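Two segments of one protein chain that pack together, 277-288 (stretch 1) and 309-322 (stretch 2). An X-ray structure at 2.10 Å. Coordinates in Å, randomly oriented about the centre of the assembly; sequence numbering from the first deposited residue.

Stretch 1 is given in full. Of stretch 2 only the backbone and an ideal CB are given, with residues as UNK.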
ATOM      1  N   LEU A 277       5.021 -25.307  -3.139  1.00 27.02           N
ATOM      2  CA  LEU A 277       5.722 -25.503  -1.877  1.00 26.62           C
ATOM      3  C   LEU A 277       6.877 -26.489  -2.088  1.00 26.75           C
ATOM      4  O   LEU A 277       6.678 -27.714  -2.233  1.00 26.19           O
ATOM      5  CB  LEU A 277       4.734 -25.979  -0.783  1.00 26.39           C
ATOM      6  CG  LEU A 277       5.295 -26.416   0.598  1.00 27.57           C
ATOM      7  CD1 LEU A 277       6.411 -25.519   1.099  1.00 23.76           C
ATOM      8  CD2 LEU A 277       4.184 -26.495   1.661  1.00 26.63           C
ATOM      9  N   PHE A 278       8.079 -25.943  -2.103  1.00 27.17           N
ATOM     10  CA  PHE A 278       9.249 -26.748  -2.361  1.00 27.35           C
ATOM     11  C   PHE A 278       9.890 -27.360  -1.125  1.00 27.66           C
ATOM     12  O   PHE A 278      10.333 -26.650  -0.223  1.00 28.08           O
ATOM     13  CB  PHE A 278      10.289 -25.981  -3.177  1.00 27.73           C
ATOM     14  CG  PHE A 278      11.552 -26.760  -3.409  1.00 27.73           C
ATOM     15  CD1 PHE A 278      11.591 -27.750  -4.382  1.00 28.68           C
ATOM     16  CD2 PHE A 278      12.687 -26.521  -2.631  1.00 29.01           C
ATOM     17  CE1 PHE A 278      12.758 -28.511  -4.590  1.00 28.95           C
ATOM     18  CE2 PHE A 278      13.863 -27.260  -2.828  1.00 28.47           C
ATOM     19  CZ  PHE A 278      13.893 -28.260  -3.809  1.00 28.94           C
ATOM     20  N   GLU A 279       9.971 -28.695  -1.138  1.00 27.40           N
ATOM     21  CA  GLU A 279      10.574 -29.506  -0.083  1.00 26.92           C
ATOM     22  C   GLU A 279      11.951 -29.987  -0.579  1.00 27.26           C
ATOM     23  O   GLU A 279      12.011 -30.799  -1.542  1.00 27.14           O
ATOM     24  CB  GLU A 279       9.694 -30.738   0.217  1.00 26.42           C
ATOM     25  CG  GLU A 279      10.321 -31.686   1.246  1.00 27.80           C
ATOM     26  CD  GLU A 279       9.674 -33.052   1.267  1.00 26.48           C
ATOM     27  OE1 GLU A 279       8.600 -33.216   0.702  1.00 29.78           O
ATOM     28  OE2 GLU A 279      10.220 -33.951   1.889  1.00 25.42           O
ATOM     29  N   PRO A 280      13.043 -29.495   0.044  1.00 26.32           N
ATOM     30  CA  PRO A 280      14.362 -29.915  -0.397  1.00 26.45           C
ATOM     31  C   PRO A 280      14.780 -31.268   0.194  1.00 27.48           C
ATOM     32  O   PRO A 280      14.220 -31.718   1.206  1.00 26.66           O
ATOM     33  CB  PRO A 280      15.272 -28.828   0.160  1.00 26.69           C
ATOM     34  CG  PRO A 280      14.570 -28.388   1.458  1.00 26.66           C
ATOM     35  CD  PRO A 280      13.103 -28.499   1.146  1.00 26.01           C
ATOM     36  N   THR A 281      15.756 -31.902  -0.454  1.00 27.19           N
ATOM     37  CA  THR A 281      16.398 -33.094   0.057  1.00 26.54           C
ATOM     38  C   THR A 281      17.719 -32.805   0.732  1.00 26.68           C
ATOM     39  O   THR A 281      18.180 -33.631   1.506  1.00 27.54           O
ATOM     40  CB  THR A 281      16.651 -34.164  -1.072  1.00 26.99           C
ATOM     41  OG1 THR A 281      17.404 -33.585  -2.129  1.00 27.56           O
ATOM     42  CG2 THR A 281      15.371 -34.661  -1.628  1.00 26.39           C
ATOM     43  N   HIS A 282      18.335 -31.653   0.456  1.00 27.27           N
ATOM     44  CA  HIS A 282      19.662 -31.287   1.022  1.00 27.19           C
ATOM     45  C   HIS A 282      19.759 -29.831   1.401  1.00 27.22           C
ATOM     46  O   HIS A 282      19.073 -28.987   0.781  1.00 27.14           O
ATOM     47  CB  HIS A 282      20.781 -31.529  -0.010  1.00 27.71           C
ATOM     48  CG  HIS A 282      20.979 -32.973  -0.332  1.00 27.84           C
ATOM     49  ND1 HIS A 282      21.832 -33.779   0.388  1.00 29.98           N
ATOM     50  CD2 HIS A 282      20.388 -33.769  -1.253  1.00 27.55           C
ATOM     51  CE1 HIS A 282      21.781 -35.011  -0.089  1.00 29.60           C
ATOM     52  NE2 HIS A 282      20.913 -35.033  -1.088  1.00 29.74           N
ATOM     53  N   TYR A 283      20.642 -29.532   2.364  1.00 26.72           N
ATOM     54  CA  TYR A 283      21.047 -28.160   2.680  1.00 27.58           C
ATOM     55  C   TYR A 283      22.332 -27.754   2.017  1.00 27.44           C
ATOM     56  O   TYR A 283      23.109 -28.616   1.577  1.00 27.84           O
ATOM     57  CB  TYR A 283      21.266 -27.974   4.177  1.00 28.35           C
ATOM     58  CG  TYR A 283      20.037 -28.170   5.005  1.00 29.39           C
ATOM     59  CD1 TYR A 283      18.811 -27.573   4.634  1.00 29.75           C
ATOM     60  CD2 TYR A 283      20.086 -28.949   6.161  1.00 30.66           C
ATOM     61  CE1 TYR A 283      17.669 -27.749   5.408  1.00 28.74           C
ATOM     62  CE2 TYR A 283      18.954 -29.138   6.944  1.00 30.42           C
ATOM     63  CZ  TYR A 283      17.759 -28.537   6.578  1.00 29.99           C
ATOM     64  OH  TYR A 283      16.653 -28.735   7.376  1.00 29.99           O
ATOM     65  N   VAL A 284      22.596 -26.445   2.003  1.00 27.15           N
ATOM     66  CA  VAL A 284      23.892 -25.932   1.545  1.00 26.95           C
ATOM     67  C   VAL A 284      25.029 -26.648   2.256  1.00 27.36           C
ATOM     68  O   VAL A 284      24.891 -27.022   3.438  1.00 27.12           O
ATOM     69  CB  VAL A 284      24.016 -24.381   1.684  1.00 27.27           C
ATOM     70  CG1 VAL A 284      22.919 -23.749   0.825  1.00 25.57           C
ATOM     71  CG2 VAL A 284      23.951 -23.912   3.144  1.00 26.11           C
ATOM     72  N   GLY A 285      26.133 -26.866   1.538  1.00 27.55           N
ATOM     73  CA  GLY A 285      27.293 -27.529   2.133  1.00 28.68           C
ATOM     74  C   GLY A 285      27.269 -29.030   1.935  1.00 29.57           C
ATOM     75  O   GLY A 285      28.248 -29.730   2.200  1.00 30.89           O
ATOM     76  N   GLU A 286      26.169 -29.550   1.439  1.00 29.97           N
ATOM     77  CA  GLU A 286      26.083 -31.008   1.288  1.00 30.85           C
ATOM     78  C   GLU A 286      26.465 -31.487  -0.106  1.00 31.52           C
ATOM     79  O   GLU A 286      26.187 -30.824  -1.118  1.00 30.52           O
ATOM     80  CB  GLU A 286      24.697 -31.520   1.731  1.00 30.28           C
ATOM     81  CG  GLU A 286      24.430 -31.245   3.255  1.00 30.80           C
ATOM     82  CD  GLU A 286      23.072 -31.736   3.763  1.00 32.94           C
ATOM     83  OE1 GLU A 286      22.235 -32.233   2.993  1.00 34.26           O
ATOM     84  OE2 GLU A 286      22.823 -31.605   4.970  1.00 40.94           O
ATOM     85  N   GLU A 287      27.104 -32.650  -0.154  1.00 32.05           N
ATOM     86  CA  GLU A 287      27.445 -33.260  -1.413  1.00 33.61           C
ATOM     87  C   GLU A 287      26.184 -33.775  -2.140  1.00 32.22           C
ATOM     88  O   GLU A 287      25.322 -34.389  -1.522  1.00 31.14           O
ATOM     89  CB  GLU A 287      28.424 -34.411  -1.177  1.00 33.54           C
ATOM     90  CG  GLU A 287      29.254 -34.739  -2.415  1.00 38.12           C
ATOM     91  CD  GLU A 287      30.065 -36.058  -2.279  1.00 38.17           C
ATOM     92  OE1 GLU A 287      30.136 -36.845  -3.281  1.00 41.56           O
ATOM     93  OE2 GLU A 287      30.602 -36.296  -1.172  1.00 44.15           O
ATOM     94  N   VAL A 288      26.100 -33.524  -3.442  1.00 31.26           N
ATOM     95  CA  VAL A 288      25.010 -34.046  -4.271  1.00 32.03           C
ATOM     96  C   VAL A 288      25.530 -34.672  -5.565  1.00 33.40           C
ATOM     97  O   VAL A 288      26.674 -34.412  -5.976  1.00 33.50           O
ATOM     98  CB  VAL A 288      23.921 -32.952  -4.577  1.00 31.70           C
ATOM     99  CG1 VAL A 288      23.295 -32.435  -3.243  1.00 30.40           C
ATOM    100  CG2 VAL A 288      24.495 -31.803  -5.414  1.00 27.28           C
ATOM    101  N   UNK A 309       8.652 -33.739  -8.791  1.00 33.12           N
ATOM    102  CA  UNK A 309      10.052 -34.038  -8.476  1.00 32.86           C
ATOM    103  C   UNK A 309      11.031 -33.203  -9.311  1.00 32.58           C
ATOM    104  O   UNK A 309      10.892 -33.129 -10.552  1.00 31.16           O
ATOM    105  CB  UNK A 309      10.327 -35.527  -8.698  1.00 32.86           C
ATOM    106  N   UNK A 310      12.020 -32.597  -8.637  1.00 31.49           N
ATOM    107  CA  UNK A 310      13.148 -31.898  -9.315  1.00 31.88           C
ATOM    108  C   UNK A 310      14.440 -32.655  -9.109  1.00 31.97           C
ATOM    109  O   UNK A 310      14.660 -33.182  -8.022  1.00 32.08           O
ATOM    110  CB  UNK A 310      13.303 -30.467  -8.795  1.00 31.88           C
ATOM    111  N   UNK A 311      15.315 -32.663 -10.125  1.00 32.36           N
ATOM    112  CA  UNK A 311      16.612 -33.352 -10.034  1.00 33.21           C
ATOM    113  C   UNK A 311      17.778 -32.377 -10.137  1.00 33.43           C
ATOM    114  O   UNK A 311      17.690 -31.409 -10.886  1.00 34.51           O
ATOM    115  CB  UNK A 311      16.729 -34.411 -11.132  1.00 33.21           C
ATOM    116  N   UNK A 312      18.846 -32.628  -9.393  1.00 33.78           N
ATOM    117  CA  UNK A 312      20.141 -32.004  -9.653  1.00 35.42           C
ATOM    118  C   UNK A 312      20.690 -32.494 -11.006  1.00 36.53           C
ATOM    119  O   UNK A 312      20.455 -33.639 -11.396  1.00 34.93           O
ATOM    120  CB  UNK A 312      21.125 -32.316  -8.524  1.00 35.42           C
ATOM    121  N   UNK A 313      21.445 -31.627 -11.682  1.00 37.26           N
ATOM    122  CA  UNK A 313      22.038 -31.930 -12.980  1.00 38.33           C
ATOM    123  C   UNK A 313      23.553 -31.699 -12.999  1.00 38.92           C
ATOM    124  O   UNK A 313      24.161 -31.613 -14.079  1.00 39.23           O
ATOM    125  CB  UNK A 313      21.372 -31.080 -14.064  1.00 38.33           C
ATOM    126  N   UNK A 314      24.155 -31.600 -11.815  1.00 38.39           N
ATOM    127  CA  UNK A 314      25.601 -31.565 -11.657  1.00 38.31           C
ATOM    128  C   UNK A 314      25.997 -32.242 -10.354  1.00 38.21           C
ATOM    129  O   UNK A 314      25.314 -32.036  -9.338  1.00 37.93           O
ATOM    130  CB  UNK A 314      26.117 -30.125 -11.693  1.00 38.31           C
ATOM    131  N   UNK A 315      27.093 -33.023 -10.364  1.00 37.43           N
ATOM    132  CA  UNK A 315      27.737 -33.453  -9.115  1.00 37.08           C
ATOM    133  C   UNK A 315      28.396 -32.228  -8.477  1.00 36.07           C
ATOM    134  O   UNK A 315      28.843 -31.324  -9.190  1.00 35.53           O
ATOM    135  CB  UNK A 315      28.762 -34.561  -9.366  1.00 37.08           C
ATOM    136  N   UNK A 316      28.513 -32.224  -7.150  1.00 35.32           N
ATOM    137  CA  UNK A 316      29.114 -31.103  -6.452  1.00 34.21           C
ATOM    138  C   UNK A 316      28.596 -30.895  -5.031  1.00 34.13           C
ATOM    139  O   UNK A 316      28.134 -31.825  -4.385  1.00 34.55           O
ATOM    140  CB  UNK A 316      28.884 -29.826  -7.263  1.00 34.21           C
ATOM    141  N   UNK A 317      28.696 -29.662  -4.543  1.00 32.91           N
ATOM    142  CA  UNK A 317      28.297 -29.285  -3.183  1.00 31.65           C
ATOM    143  C   UNK A 317      27.248 -28.159  -3.339  1.00 31.34           C
ATOM    144  O   UNK A 317      27.409 -27.253  -4.183  1.00 30.54           O
ATOM    145  CB  UNK A 317      29.495 -28.838  -2.343  1.00 31.65           C
ATOM    146  N   UNK A 318      26.149 -28.248  -2.588  1.00 30.03           N
ATOM    147  CA  UNK A 318      25.142 -27.190  -2.612  1.00 29.80           C
ATOM    148  C   UNK A 318      25.763 -25.896  -2.079  1.00 29.37           C
ATOM    149  O   UNK A 318      26.278 -25.845  -0.965  1.00 29.80           O
ATOM    150  CB  UNK A 318      23.914 -27.584  -1.789  1.00 29.80           C
ATOM    151  N   UNK A 319      25.738 -24.860  -2.909  1.00 29.17           N
ATOM    152  CA  UNK A 319      26.283 -23.560  -2.512  1.00 28.54           C
ATOM    153  C   UNK A 319      25.184 -22.636  -1.957  1.00 28.28           C
ATOM    154  O   UNK A 319      25.354 -22.078  -0.856  1.00 25.80           O
ATOM    155  CB  UNK A 319      26.975 -22.896  -3.704  1.00 28.54           C
ATOM    156  N   UNK A 320      24.120 -22.464  -2.767  1.00 27.39           N
ATOM    157  CA  UNK A 320      22.845 -21.827  -2.392  1.00 28.14           C
ATOM    158  C   UNK A 320      21.757 -22.872  -2.319  1.00 27.22           C
ATOM    159  O   UNK A 320      21.590 -23.672  -3.245  1.00 27.13           O
ATOM    160  CB  UNK A 320      22.458 -20.730  -3.386  1.00 28.14           C
ATOM    161  N   UNK A 321      20.986 -22.823  -1.238  1.00 27.49           N
ATOM    162  CA  UNK A 321      19.872 -23.743  -1.028  1.00 28.18           C
ATOM    163  C   UNK A 321      18.588 -22.980  -0.842  1.00 28.99           C
ATOM    164  O   UNK A 321      18.610 -21.819  -0.382  1.00 30.21           O
ATOM    165  CB  UNK A 321      20.128 -24.646   0.180  1.00 28.18           C
ATOM    166  N   UNK A 322      17.484 -23.639  -1.178  1.00 28.74           N
ATOM    167  CA  UNK A 322      16.133 -23.063  -1.104  1.00 29.59           C
ATOM    168  C   UNK A 322      15.922 -22.180   0.142  1.00 28.75           C
ATOM    169  O   UNK A 322      16.304 -22.562   1.247  1.00 29.09           O
ATOM    170  CB  UNK A 322      15.096 -24.188  -1.111  1.00 29.59           C
TER

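At position 309 the CA-to-CB bond points away from stretch 1, leaving the choice open; the residue is Glu 309. Position 310 points toward stretch 1, its ideal CB 4.7 Å from Phe 278 CE1. A medium or large apolar side chain would suit, and Leu 310 brings CD1 to 4.0 Å from Phe 278 CE1. Positions 311 and 313 are out of reach, and stretch 1 does not restrict them; they are Leu 311 and Arg 313.

Position 312 points toward stretch 1, with its ideal CB 4.6 Å from Val 288 CG2. Beyond lies a long space bordered by Val 288, His 282 and Thr 281, so a long apolar or aromatic side chain would fit, with a polar tip tolerated near the histidine. Tyr 312 (chi1 m) lays one ring face against Val 288, whose CB stands 3.8 Å from the ring centroid in a CH-pi contact. Tyr 312 OH reaches 3.3 Å from His 282 CB, and the two rings meet obliquely.

Position 314 points sideways with no atom of stretch 1 near its CB, and many residues would do; Arg 314 leads its end away. At 315, also sideways, the ideal CB is 4.0 Å from Val 288 O, an acceptor already met by the backbone N of 316; small or polar residues would do. The residue is Asp 315, whose CA lies 3.5 Å from Val 288 O.

Position 316 is decided by its backbone: at phi/psi 151/-155 a CB would jam against the preceding carbonyl O. Gly 316 pairs with Val 288 in an antiparallel bridge, with Gly 316 N to Val 288 O at 3.1 Å and Gly 316 O to Val 288 N at 2.8 Å.

Position 317 lies on the same sheet face as Glu 287, its ideal CB 4.0 Å from Glu 286 O. A beta-branched or other apolar residue would suit; Ile 317 CG2 sits 3.5 Å from Gly 285 C.

At 318 the CB points into the turn, 3.6 Å from Tyr 283 O and 3.7 Å from Val 284 CA, favouring a compact apolar group. The residue is Val 318. Val 318 CG1 lies 3.9 Å from Val 284 CG1. Val 318 CG2 lies 3.7 Å from Val 288 CG1. Its backbone bonds the turn twice: Val 318 N donates to Glu 286 O at 3.0 Å. Val 318 O accepts from Gly 285 N at 2.7 Å.

Positions 319 and 320 point away, so stretch 1 asks little of them; they are Trp 319 and Phe 320. At 321 an ideal CB would lie only 3.0 Å from Val 284 CG1, so the smallest residue fits best: Gly 321. At 322 CA-to-CB points toward stretch 1, and the ideal CB lies 3.7 Å from Phe 278 CD2, which favours a small apolar group. Ala 322 puts its CB at the ring edge.

Stretch 2 309-322: ELLYRRDGIVWFGA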
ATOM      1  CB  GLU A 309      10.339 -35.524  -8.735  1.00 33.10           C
ATOM      2  CG  GLU A 309      11.728 -35.999  -8.194  1.00 33.58           C
ATOM      3  CD  GLU A 309      12.042 -37.463  -8.575  1.00 34.30           C
ATOM      4  OE1 GLU A 309      11.243 -38.047  -9.323  1.00 35.36           O
ATOM      5  OE2 GLU A 309      13.074 -38.008  -8.137  1.00 33.48           O
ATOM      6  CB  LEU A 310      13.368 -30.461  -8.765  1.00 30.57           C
ATOM      7  CG  LEU A 310      12.160 -29.506  -8.777  1.00 31.86           C
ATOM      8  CD1 LEU A 310      12.544 -28.054  -8.549  1.00 29.78           C
ATOM      9  CD2 LEU A 310      11.349 -29.653 -10.074  1.00 33.93           C
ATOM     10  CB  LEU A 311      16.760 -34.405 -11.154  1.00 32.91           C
ATOM     11  CG  LEU A 311      15.595 -35.366 -11.406  1.00 33.98           C
ATOM     12  CD1 LEU A 311      15.938 -36.269 -12.616  1.00 35.36           C
ATOM     13  CD2 LEU A 311      15.293 -36.191 -10.159  1.00 33.39           C
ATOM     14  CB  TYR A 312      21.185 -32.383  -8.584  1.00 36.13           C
ATOM     15  CG  TYR A 312      20.857 -32.014  -7.152  1.00 36.40           C
ATOM     16  CD1 TYR A 312      20.935 -30.691  -6.698  1.00 38.11           C
ATOM     17  CD2 TYR A 312      20.482 -32.996  -6.239  1.00 38.69           C
ATOM     18  CE1 TYR A 312      20.627 -30.359  -5.341  1.00 36.93           C
ATOM     19  CE2 TYR A 312      20.179 -32.682  -4.914  1.00 38.01           C
ATOM     20  CZ  TYR A 312      20.244 -31.374  -4.477  1.00 37.68           C
ATOM     21  OH  TYR A 312      19.948 -31.105  -3.155  1.00 41.16           O
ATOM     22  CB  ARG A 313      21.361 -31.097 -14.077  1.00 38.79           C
ATOM     23  CG  ARG A 313      19.877 -31.347 -14.224  1.00 39.97           C
ATOM     24  CD  ARG A 313      19.656 -32.784 -14.602  1.00 41.66           C
ATOM     25  NE  ARG A 313      18.272 -33.040 -14.976  1.00 44.33           N
ATOM     26  CZ  ARG A 313      17.783 -34.256 -15.179  1.00 47.15           C
ATOM     27  NH1 ARG A 313      18.588 -35.312 -15.040  1.00 46.57           N
ATOM     28  NH2 ARG A 313      16.502 -34.415 -15.523  1.00 46.54           N
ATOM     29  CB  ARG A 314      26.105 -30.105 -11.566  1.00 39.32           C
ATOM     30  CG  ARG A 314      25.936 -29.243 -12.815  1.00 40.77           C
ATOM     31  CD  ARG A 314      26.653 -29.833 -14.026  1.00 42.85           C
ATOM     32  NE  ARG A 314      28.112 -29.736 -13.968  1.00 43.96           N
ATOM     33  CZ  ARG A 314      28.917 -29.946 -15.016  1.00 45.00           C
ATOM     34  NH1 ARG A 314      28.411 -30.278 -16.213  1.00 44.31           N
ATOM     35  NH2 ARG A 314      30.236 -29.846 -14.865  1.00 43.08           N
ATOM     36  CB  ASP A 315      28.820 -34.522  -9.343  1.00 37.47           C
ATOM     37  CG  ASP A 315      28.305 -35.767 -10.087  1.00 40.10           C
ATOM     38  OD1 ASP A 315      27.084 -35.976 -10.205  1.00 41.65           O
ATOM     39  OD2 ASP A 315      29.147 -36.549 -10.568  1.00 45.13           O
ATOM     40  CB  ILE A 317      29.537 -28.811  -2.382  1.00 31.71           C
ATOM     41  CG1 ILE A 317      30.602 -29.914  -2.397  1.00 33.01           C
ATOM     42  CG2 ILE A 317      29.200 -28.333  -0.911  1.00 31.19           C
ATOM     43  CD1 ILE A 317      31.775 -29.657  -1.502  1.00 36.96           C
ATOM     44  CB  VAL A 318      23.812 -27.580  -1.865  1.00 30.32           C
ATOM     45  CG1 VAL A 318      22.768 -26.463  -1.955  1.00 26.79           C
ATOM     46  CG2 VAL A 318      23.224 -28.863  -2.491  1.00 28.89           C
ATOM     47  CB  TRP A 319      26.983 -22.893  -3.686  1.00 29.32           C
ATOM     48  CG  TRP A 319      27.569 -21.542  -3.363  1.00 28.60           C
ATOM     49  CD1 TRP A 319      28.140 -21.138  -2.180  1.00 31.10           C
ATOM     50  CD2 TRP A 319      27.617 -20.419  -4.228  1.00 31.13           C
ATOM     51  NE1 TRP A 319      28.566 -19.839  -2.278  1.00 29.62           N
ATOM     52  CE2 TRP A 319      28.231 -19.368  -3.521  1.00 29.49           C
ATOM     53  CE3 TRP A 319      27.201 -20.196  -5.546  1.00 32.60           C
ATOM     54  CZ2 TRP A 319      28.464 -18.124  -4.095  1.00 32.04           C
ATOM     55  CZ3 TRP A 319      27.415 -18.934  -6.111  1.00 32.91           C
ATOM     56  CH2 TRP A 319      28.040 -17.919  -5.382  1.00 30.77           C
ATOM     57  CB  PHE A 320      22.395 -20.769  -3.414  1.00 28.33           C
ATOM     58  CG  PHE A 320      23.065 -19.432  -3.266  1.00 32.41           C
ATOM     59  CD1 PHE A 320      24.380 -19.326  -2.857  1.00 35.02           C
ATOM     60  CD2 PHE A 320      22.357 -18.243  -3.560  1.00 36.71           C
ATOM     61  CE1 PHE A 320      24.996 -18.059  -2.709  1.00 36.15           C
ATOM     62  CE2 PHE A 320      22.970 -16.978  -3.402  1.00 36.48           C
ATOM     63  CZ  PHE A 320      24.293 -16.902  -2.991  1.00 32.61           C
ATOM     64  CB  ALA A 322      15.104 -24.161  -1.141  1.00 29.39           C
TER
HETATM   65  O   HOH W   1      18.672 -26.499   0.048  1.00 26.27           O
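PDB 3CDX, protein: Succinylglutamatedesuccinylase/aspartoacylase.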